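Local coordinates for purine nucleoside phosphorylase (PDB 1ODK), which probably catalyses the reversible phosphorolysis of purine nucleosides, releasing the free base and a pentose 1-phosphate, at residues D12-P23 against V56-G64; R25-F33 against L217-E226. All coordinates share one frame; numbering follows the deposited sequence.

Contact 1 (D12-P23 against V56-G64)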
loop_
_atom_site.group_PDB
_atom_site.type_symbol
_atom_site.label_atom_id
_atom_site.label_comp_id
_atom_site.label_asym_id
_atom_site.label_seq_id
_atom_site.Cartn_x
_atom_site.Cartn_y
_atom_site.Cartn_z
ATOM N N ASP B 12 -10.262 31.026 28.050
ATOM C CA ASP B 12 -8.830 31.327 28.002
ATOM C C ASP B 12 -8.237 31.506 26.606
ATOM O O ASP B 12 -7.291 32.269 26.428
ATOM C CB ASP B 12 -8.024 30.225 28.692
ATOM C CG ASP B 12 -8.303 30.130 30.170
ATOM O OD1 ASP B 12 -8.540 31.183 30.799
ATOM O OD2 ASP B 12 -8.265 28.999 30.703
ATOM N N VAL B 13 -8.783 30.790 25.630
ATOM C CA VAL B 13 -8.263 30.825 24.265
ATOM C C VAL B 13 -9.005 31.756 23.314
ATOM O O VAL B 13 -10.230 31.746 23.250
ATOM C CB VAL B 13 -8.262 29.397 23.669
ATOM C CG1 VAL B 13 -7.695 29.410 22.256
ATOM C CG2 VAL B 13 -7.455 28.463 24.582
ATOM N N ALA B 14 -8.248 32.551 22.564
ATOM C CA ALA B 14 -8.832 33.487 21.610
ATOM C C ALA B 14 -9.199 32.772 20.316
ATOM O O ALA B 14 -8.782 31.638 20.079
ATOM C CB ALA B 14 -7.847 34.615 21.311
ATOM N N GLU B 15 -9.986 33.436 19.477
ATOM C CA GLU B 15 -10.375 32.846 18.204
ATOM C C GLU B 15 -9.173 32.731 17.274
ATOM O O GLU B 15 -9.093 31.804 16.466
ATOM C CB GLU B 15 -11.462 33.687 17.531
ATOM C CG GLU B 15 -12.833 33.541 18.155
ATOM C CD GLU B 15 -13.907 34.282 17.378
ATOM O OE1 GLU B 15 -15.093 34.159 17.751
ATOM O OE2 GLU B 15 -13.572 34.984 16.399
ATOM N N ARG B 16 -8.247 33.680 17.392
ATOM C CA ARG B 16 -7.043 33.708 16.567
ATOM C C ARG B 16 -5.872 33.164 17.372
ATOM O O ARG B 16 -5.585 33.650 18.467
ATOM C CB ARG B 16 -6.757 35.141 16.110
ATOM C CG ARG B 16 -7.898 35.746 15.306
ATOM C CD ARG B 16 -7.648 37.199 14.931
ATOM N NE ARG B 16 -8.722 37.698 14.074
ATOM C CZ ARG B 16 -9.969 37.906 14.482
ATOM N NH1 ARG B 16 -10.883 38.351 13.627
ATOM N NH2 ARG B 16 -10.302 37.689 15.748
ATOM N N VAL B 17 -5.178 32.174 16.816
ATOM C CA VAL B 17 -4.074 31.536 17.527
ATOM C C VAL B 17 -2.833 31.272 16.678
ATOM O O VAL B 17 -2.948 30.848 15.530
ATOM C CB VAL B 17 -4.528 30.158 18.079
ATOM C CG1 VAL B 17 -3.504 29.619 19.068
ATOM C CG2 VAL B 17 -5.913 30.272 18.703
ATOM N N LEU B 18 -1.652 31.524 17.243
ATOM C CA LEU B 18 -0.400 31.228 16.549
ATOM C C LEU B 18 0.068 29.902 17.153
ATOM O O LEU B 18 -0.071 29.685 18.360
ATOM C CB LEU B 18 0.667 32.301 16.788
ATOM C CG LEU B 18 0.447 33.721 16.249
ATOM C CD1 LEU B 18 1.802 34.416 16.135
ATOM C CD2 LEU B 18 -0.237 33.689 14.897
ATOM N N LEU B 19 0.623 29.026 16.317
ATOM C CA LEU B 19 1.076 27.717 16.765
ATOM C C LEU B 19 2.568 27.439 16.596
ATOM O O LEU B 19 2.977 26.798 15.625
ATOM C CB LEU B 19 0.298 26.618 16.024
ATOM C CG LEU B 19 -1.224 26.585 16.189
ATOM C CD1 LEU B 19 -1.834 25.537 15.265
ATOM C CD2 LEU B 19 -1.568 26.279 17.636
ATOM N N PRO B 20 3.409 27.930 17.520
ATOM C CA PRO B 20 4.831 27.629 17.340
ATOM C C PRO B 20 5.047 26.207 17.870
ATOM O O PRO B 20 4.226 25.709 18.634
ATOM C CB PRO B 20 5.523 28.686 18.196
ATOM C CG PRO B 20 4.528 28.922 19.311
ATOM C CD PRO B 20 3.197 28.923 18.589
ATOM N N GLY B 21 6.121 25.542 17.459
ATOM C CA GLY B 21 6.351 24.192 17.953
ATOM C C GLY B 21 7.105 24.198 19.274
ATOM O O GLY B 21 6.878 23.367 20.155
ATOM N N ASP B 22 7.993 25.173 19.407
ATOM C CA ASP B 22 8.852 25.338 20.579
ATOM C C ASP B 22 8.223 26.208 21.687
ATOM O O ASP B 22 7.872 27.363 21.453
ATOM C CB ASP B 22 10.170 25.947 20.086
ATOM C CG ASP B 22 11.150 26.242 21.199
ATOM O OD1 ASP B 22 10.857 25.966 22.383
ATOM O OD2 ASP B 22 12.235 26.760 20.869
ATOM N N PRO B 23 8.085 25.662 22.909
ATOM C CA PRO B 23 7.496 26.426 24.018
ATOM C C PRO B 23 8.293 27.684 24.378
ATOM O O PRO B 23 7.728 28.676 24.849
ATOM C CB PRO B 23 7.454 25.406 25.158
ATOM C CG PRO B 23 8.620 24.510 24.847
ATOM C CD PRO B 23 8.487 24.317 23.360
ATOM N N VAL B 56 -6.682 43.289 19.459
ATOM C CA VAL B 56 -7.386 42.054 19.131
ATOM C C VAL B 56 -6.841 40.871 19.921
ATOM O O VAL B 56 -5.633 40.673 19.992
ATOM C CB VAL B 56 -7.261 41.738 17.622
ATOM C CG1 VAL B 56 -8.023 40.460 17.289
ATOM C CG2 VAL B 56 -7.788 42.915 16.798
ATOM N N PRO B 57 -7.730 40.068 20.523
ATOM C CA PRO B 57 -7.258 38.915 21.295
ATOM C C PRO B 57 -6.505 37.916 20.409
ATOM O O PRO B 57 -6.951 37.581 19.313
ATOM C CB PRO B 57 -8.546 38.326 21.866
ATOM C CG PRO B 57 -9.461 39.533 21.979
ATOM C CD PRO B 57 -9.188 40.244 20.671
ATOM N N VAL B 58 -5.354 37.463 20.889
ATOM C CA VAL B 58 -4.538 36.494 20.163
ATOM C C VAL B 58 -3.906 35.511 21.150
ATOM O O VAL B 58 -3.375 35.913 22.187
ATOM C CB VAL B 58 -3.409 37.192 19.357
ATOM C CG1 VAL B 58 -2.452 36.153 18.784
ATOM C CG2 VAL B 58 -4.018 38.024 18.224
ATOM N N SER B 59 -3.987 34.225 20.832
ATOM C CA SER B 59 -3.389 33.197 21.672
ATOM C C SER B 59 -2.161 32.641 20.958
ATOM O O SER B 59 -2.070 32.696 19.732
ATOM C CB SER B 59 -4.384 32.067 21.944
ATOM O OG SER B 59 -5.432 32.493 22.798
ATOM N N VAL B 60 -1.211 32.132 21.735
ATOM C CA VAL B 60 0.017 31.552 21.204
ATOM C C VAL B 60 0.128 30.215 21.923
ATOM O O VAL B 60 0.375 30.177 23.130
ATOM C CB VAL B 60 1.244 32.429 21.545
ATOM C CG1 VAL B 60 2.500 31.835 20.924
ATOM C CG2 VAL B 60 1.023 33.850 21.052
ATOM N N GLN B 61 -0.057 29.127 21.181
ATOM C CA GLN B 61 -0.041 27.788 21.761
ATOM C C GLN B 61 1.036 26.849 21.225
ATOM O O GLN B 61 1.121 26.603 20.026
ATOM C CB GLN B 61 -1.415 27.137 21.560
ATOM C CG GLN B 61 -1.518 25.683 22.033
ATOM C CD GLN B 61 -1.318 25.543 23.531
ATOM O OE1 GLN B 61 -2.029 26.164 24.317
ATOM N NE2 GLN B 61 -0.351 24.719 23.934
ATOM N N THR B 62 1.839 26.315 22.140
ATOM C CA THR B 62 2.908 25.378 21.807
ATOM C C THR B 62 2.284 24.091 21.270
ATOM O O THR B 62 1.320 23.589 21.845
ATOM C CB THR B 62 3.722 25.025 23.068
ATOM O OG1 THR B 62 4.298 26.216 23.613
ATOM C CG2 THR B 62 4.814 24.018 22.743
ATOM N N THR B 63 2.830 23.553 20.180
ATOM C CA THR B 63 2.296 22.315 19.604
ATOM C C THR B 63 3.181 21.093 19.866
ATOM O O THR B 63 2.712 19.958 19.809
ATOM C CB THR B 63 2.167 22.396 18.075
ATOM O OG1 THR B 63 3.477 22.480 17.506
ATOM C CG2 THR B 63 1.347 23.613 17.650
ATOM N N GLY B 64 4.458 21.324 20.147
ATOM C CA GLY B 64 5.372 20.211 20.331
ATOM C C GLY B 64 5.852 19.861 18.927
ATOM O O GLY B 64 5.505 20.560 17.974
HETATM O O HOH W 1 -9.161 36.524 18.187
HETATM O O HOH W 2 3.687 24.176 15.106
#
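Ala14 N points at Ser59 OG, giving a bond of 2.8 Å that is almost perfectly straight (178°). A chi1 of -70° puts OG beside the backbone N of Ser59, facing the loop that leads into strand 16-20; Thr50 OG1 is a second hydrogen-bond partner of OG. Next to it the strands pair in parallel. Ser59 is bracketed by Arg16 and Leu18: its N bonds to Arg16 O (2.9 Å) and its O accepts from Leu18 N (2.8 Å), while Gln61 N meets Leu18 O nearly head-on. The pairing continues with Thr63 N to Pro20 O (3.0 Å) and a longer, bent bond from Gly64 N to Gly21 O (3.2 Å). From Gly21 the chain turns into the helix capped by Asp22, a turn that probably borders the phosphate pocket, as in hexameric relatives. Thr63 sets its methyl CG2 on Leu19 CB, 3.6 Å apart, and its OG1 bonds to Gly64 O. The side chains of Val60 and Pro20 cross at about a right angle, Val60 CG1 3.8 Å from Pro20 CD. Water 1 joins Arg16 N and NH2 to Pro57 O; the guanidinium also reaches Val232 and the terminal carboxylate of Val235. Helix 67-79 covers Leu19 and Gln61, whereas helices 23-33 and 214-233 cover Val60 and Leu18. Buried backbone N-H and C=O groups are thus paired off across the strands.

Contact 2 (R25-F33 against L217-E226)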
loop_
_atom_site.group_PDB
_atom_site.type_symbol
_atom_site.label_atom_id
_atom_site.label_comp_id
_atom_site.label_asym_id
_atom_site.label_seq_id
_atom_site.Cartn_x
_atom_site.Cartn_y
_atom_site.Cartn_z
ATOM N N ARG B 25 9.731 29.508 22.249
ATOM C CA ARG B 25 9.385 30.470 21.215
ATOM C C ARG B 25 8.002 31.052 21.512
ATOM O O ARG B 25 7.759 32.242 21.301
ATOM C CB ARG B 25 9.403 29.787 19.845
ATOM C CG ARG B 25 9.097 30.695 18.667
ATOM C CD ARG B 25 9.632 30.062 17.394
ATOM N NE ARG B 25 11.093 30.005 17.415
ATOM C CZ ARG B 25 11.817 29.012 16.907
ATOM N NH1 ARG B 25 11.219 27.974 16.333
ATOM N NH2 ARG B 25 13.143 29.060 16.970
ATOM N N ALA B 26 7.098 30.209 22.005
ATOM C CA ALA B 26 5.756 30.669 22.348
ATOM C C ALA B 26 5.868 31.773 23.398
ATOM O O ALA B 26 5.224 32.819 23.290
ATOM C CB ALA B 26 4.925 29.516 22.897
ATOM N N GLU B 27 6.687 31.528 24.417
ATOM C CA GLU B 27 6.889 32.498 25.491
ATOM C C GLU B 27 7.449 33.807 24.941
ATOM O O GLU B 27 6.977 34.890 25.290
ATOM C CB GLU B 27 7.848 31.930 26.538
ATOM C CG GLU B 27 8.189 32.899 27.657
ATOM C CD GLU B 27 9.128 32.288 28.676
ATOM O OE1 GLU B 27 10.229 31.844 28.286
ATOM O OE2 GLU B 27 8.761 32.249 29.868
ATOM N N TRP B 28 8.454 33.699 24.078
ATOM C CA TRP B 28 9.077 34.873 23.478
ATOM C C TRP B 28 8.066 35.690 22.672
ATOM O O TRP B 28 8.055 36.921 22.734
ATOM C CB TRP B 28 10.229 34.454 22.564
ATOM C CG TRP B 28 10.844 35.601 21.844
ATOM C CD1 TRP B 28 11.741 36.498 22.342
ATOM C CD2 TRP B 28 10.571 36.007 20.497
ATOM N NE1 TRP B 28 12.046 37.442 21.385
ATOM C CE2 TRP B 28 11.340 37.162 20.245
ATOM C CE3 TRP B 28 9.747 35.506 19.478
ATOM C CZ2 TRP B 28 11.313 37.828 19.014
ATOM C CZ3 TRP B 28 9.721 36.167 18.254
ATOM C CH2 TRP B 28 10.500 37.316 18.034
ATOM N N ILE B 29 7.221 34.998 21.914
ATOM C CA ILE B 29 6.211 35.665 21.100
ATOM C C ILE B 29 5.218 36.422 21.979
ATOM O O ILE B 29 4.916 37.588 21.735
ATOM C CB ILE B 29 5.410 34.652 20.244
ATOM C CG1 ILE B 29 6.321 33.997 19.204
ATOM C CG2 ILE B 29 4.247 35.354 19.557
ATOM C CD1 ILE B 29 5.642 32.856 18.464
ATOM N N ALA B 30 4.705 35.745 22.998
ATOM C CA ALA B 30 3.734 36.352 23.893
ATOM C C ALA B 30 4.280 37.605 24.572
ATOM O O ALA B 30 3.642 38.656 24.559
ATOM C CB ALA B 30 3.289 35.339 24.939
ATOM N N LYS B 31 5.466 37.490 25.158
ATOM C CA LYS B 31 6.084 38.609 25.858
ATOM C C LYS B 31 6.541 39.742 24.945
ATOM O O LYS B 31 6.478 40.913 25.323
ATOM C CB LYS B 31 7.269 38.104 26.687
ATOM C CG LYS B 31 6.846 37.296 27.908
ATOM C CD LYS B 31 8.028 36.660 28.621
ATOM C CE LYS B 31 7.639 36.224 30.030
ATOM N NZ LYS B 31 6.389 35.409 30.037
ATOM N N THR B 32 6.986 39.395 23.741
ATOM C CA THR B 32 7.476 40.382 22.786
ATOM C C THR B 32 6.397 41.137 22.003
ATOM O O THR B 32 6.516 42.345 21.789
ATOM C CB THR B 32 8.436 39.723 21.763
ATOM O OG1 THR B 32 9.558 39.163 22.454
ATOM C CG2 THR B 32 8.934 40.741 20.754
ATOM N N PHE B 33 5.345 40.436 21.592
ATOM C CA PHE B 33 4.294 41.056 20.789
ATOM C C PHE B 33 2.946 41.339 21.441
ATOM O O PHE B 33 2.198 42.194 20.965
ATOM C CB PHE B 33 4.026 40.206 19.539
ATOM C CG PHE B 33 5.200 40.088 18.612
ATOM C CD1 PHE B 33 6.212 39.164 18.859
ATOM C CD2 PHE B 33 5.289 40.897 17.482
ATOM C CE1 PHE B 33 7.294 39.044 17.991
ATOM C CE2 PHE B 33 6.371 40.787 16.605
ATOM C CZ PHE B 33 7.375 39.857 16.862
ATOM N N LEU B 217 18.726 32.943 12.443
ATOM C CA LEU B 217 17.514 32.198 12.742
ATOM C C LEU B 217 16.507 33.029 13.532
ATOM O O LEU B 217 15.317 33.017 13.224
ATOM C CB LEU B 217 17.861 30.922 13.513
ATOM C CG LEU B 217 16.976 29.696 13.254
ATOM C CD1 LEU B 217 17.563 28.492 13.975
ATOM C CD2 LEU B 217 15.550 29.959 13.715
ATOM N N GLN B 218 16.979 33.756 14.541
ATOM C CA GLN B 218 16.081 34.573 15.351
ATOM C C GLN B 218 15.423 35.698 14.554
ATOM O O GLN B 218 14.271 36.045 14.812
ATOM C CB GLN B 218 16.819 35.156 16.561
ATOM C CG GLN B 218 15.943 36.026 17.460
ATOM C CD GLN B 218 14.594 35.385 17.763
ATOM O OE1 GLN B 218 14.518 34.221 18.158
ATOM N NE2 GLN B 218 13.523 36.149 17.581
ATOM N N GLU B 219 16.142 36.270 13.592
ATOM C CA GLU B 219 15.564 37.338 12.781
ATOM C C GLU B 219 14.489 36.750 11.861
ATOM O O GLU B 219 13.447 37.371 11.628
ATOM C CB GLU B 219 16.648 38.037 11.956
ATOM C CG GLU B 219 16.116 38.988 10.887
ATOM C CD GLU B 219 15.279 40.126 11.447
ATOM O OE1 GLU B 219 14.662 40.853 10.638
ATOM O OE2 GLU B 219 15.236 40.305 12.684
ATOM N N GLY B 220 14.745 35.550 11.346
ATOM C CA GLY B 220 13.775 34.900 10.482
ATOM C C GLY B 220 12.515 34.620 11.277
ATOM O O GLY B 220 11.399 34.794 10.792
ATOM N N VAL B 221 12.699 34.180 12.515
ATOM C CA VAL B 221 11.577 33.894 13.400
ATOM C C VAL B 221 10.771 35.164 13.688
ATOM O O VAL B 221 9.536 35.145 13.696
ATOM C CB VAL B 221 12.069 33.302 14.737
ATOM C CG1 VAL B 221 10.924 33.266 15.751
ATOM C CG2 VAL B 221 12.631 31.896 14.502
ATOM N N ARG B 222 11.466 36.270 13.928
ATOM C CA ARG B 222 10.775 37.525 14.213
ATOM C C ARG B 222 9.926 37.958 13.019
ATOM O O ARG B 222 8.778 38.374 13.184
ATOM C CB ARG B 222 11.778 38.635 14.544
ATOM C CG ARG B 222 11.121 39.933 15.020
ATOM C CD ARG B 222 12.093 41.105 14.947
ATOM N NE ARG B 222 12.445 41.432 13.566
ATOM C CZ ARG B 222 11.601 41.952 12.677
ATOM N NH1 ARG B 222 10.348 42.215 13.018
ATOM N NH2 ARG B 222 12.010 42.203 11.441
ATOM N N ARG B 223 10.495 37.856 11.822
ATOM C CA ARG B 223 9.792 38.246 10.601
ATOM C C ARG B 223 8.550 37.392 10.380
ATOM O O ARG B 223 7.478 37.895 10.035
ATOM C CB ARG B 223 10.720 38.102 9.396
ATOM C CG ARG B 223 11.961 38.978 9.446
ATOM C CD ARG B 223 12.910 38.633 8.306
ATOM N NE ARG B 223 14.035 39.561 8.237
ATOM C CZ ARG B 223 14.983 39.514 7.310
ATOM N NH1 ARG B 223 14.945 38.580 6.368
ATOM N NH2 ARG B 223 15.966 40.406 7.321
ATOM N N MET B 224 8.710 36.088 10.571
ATOM C CA MET B 224 7.614 35.148 10.395
ATOM C C MET B 224 6.444 35.425 11.353
ATOM O O MET B 224 5.278 35.379 10.953
ATOM C CB MET B 224 8.163 33.728 10.576
ATOM C CG MET B 224 7.214 32.724 11.168
ATOM S SD MET B 224 8.055 31.145 11.280
ATOM C CE MET B 224 8.850 31.252 12.873
ATOM N N VAL B 225 6.756 35.717 12.613
ATOM C CA VAL B 225 5.724 36.000 13.611
ATOM C C VAL B 225 4.984 37.302 13.299
ATOM O O VAL B 225 3.760 37.378 13.429
ATOM C CB VAL B 225 6.339 36.084 15.030
ATOM C CG1 VAL B 225 5.282 36.523 16.043
ATOM C CG2 VAL B 225 6.907 34.718 15.423
ATOM N N GLU B 226 5.726 38.326 12.891
ATOM C CA GLU B 226 5.120 39.608 12.546
ATOM C C GLU B 226 4.142 39.404 11.387
ATOM O O GLU B 226 3.035 39.949 11.388
ATOM C CB GLU B 226 6.198 40.615 12.139
ATOM C CG GLU B 226 5.653 41.994 11.795
ATOM C CD GLU B 226 6.739 42.967 11.370
ATOM O OE1 GLU B 226 6.421 44.162 11.182
ATOM O OE2 GLU B 226 7.904 42.542 11.220
HETATM O O HOH W 3 15.455 31.358 17.504
#
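Trp28, whose indole lies between the two helices against Gln218, has its carbonyl oxygen gripped twice by Thr32: the backbone N and OG1 (2.7 Å) reach it from opposite faces of its plane. The same OG1 sits above one face of the indole, and Gln218 NE2 comes over the other, 3.1 Å from CZ2, with the amide tilted 64° to the ring. At the ring's edge Trp28 CH2 meets Arg222 CA at 3.8 Å. Val225 is wedged deeper: CG2 touches Ile29 CD1 at 3.8 Å, and CG1, placed anti to the backbone N (chi1 174°), lies over the face of Phe33 in a CH-pi contact, 4.0 Å from the centroid. Val221 CG2 covers a face of the Arg25 guanidinium. Beyond Phe33, Arg222 grips Glu219 side-on through NE and NH2 and reaches Glu226 OE2 with NH1 (3.1 Å); Tyr146 OH joins this network. An alanine in place of Arg222 would probably leave Glu226 without its charged mate in the helix and uncover the edge of Phe33 at CZ. Segments 25-33 and 217-226 cross at -61°; their parent helices, one directly after strand 16-20 and the other near the C-terminus, pack on one side of the central sheet in the alpha/beta phosphorylase fold.

Overall arrangement
Contact 1 lies in the largely buried sheet, contact 2 in the partly exposed helix layer on it, their centres 12 Å apart. The chain passes straight from strand 16-20 into helix 23-33, so each contact holds one of two consecutive elements. They also touch: Ala26 CB lies 3.7 Å from Pro20 CG, and Ile29 CG2 lies 3.9 Å from Val60 CG2, while Val225 reaches Leu18. Their chemistry differs accordingly. Backbone hydrogen bonds join the segments of contact 1, whereas none crosses between the helices of contact 2. There the buried aliphatics Ile29 and Val225 meet toward the sheet and aromatic rings at the partly exposed side, while the charged network runs along helix 217-226 alone.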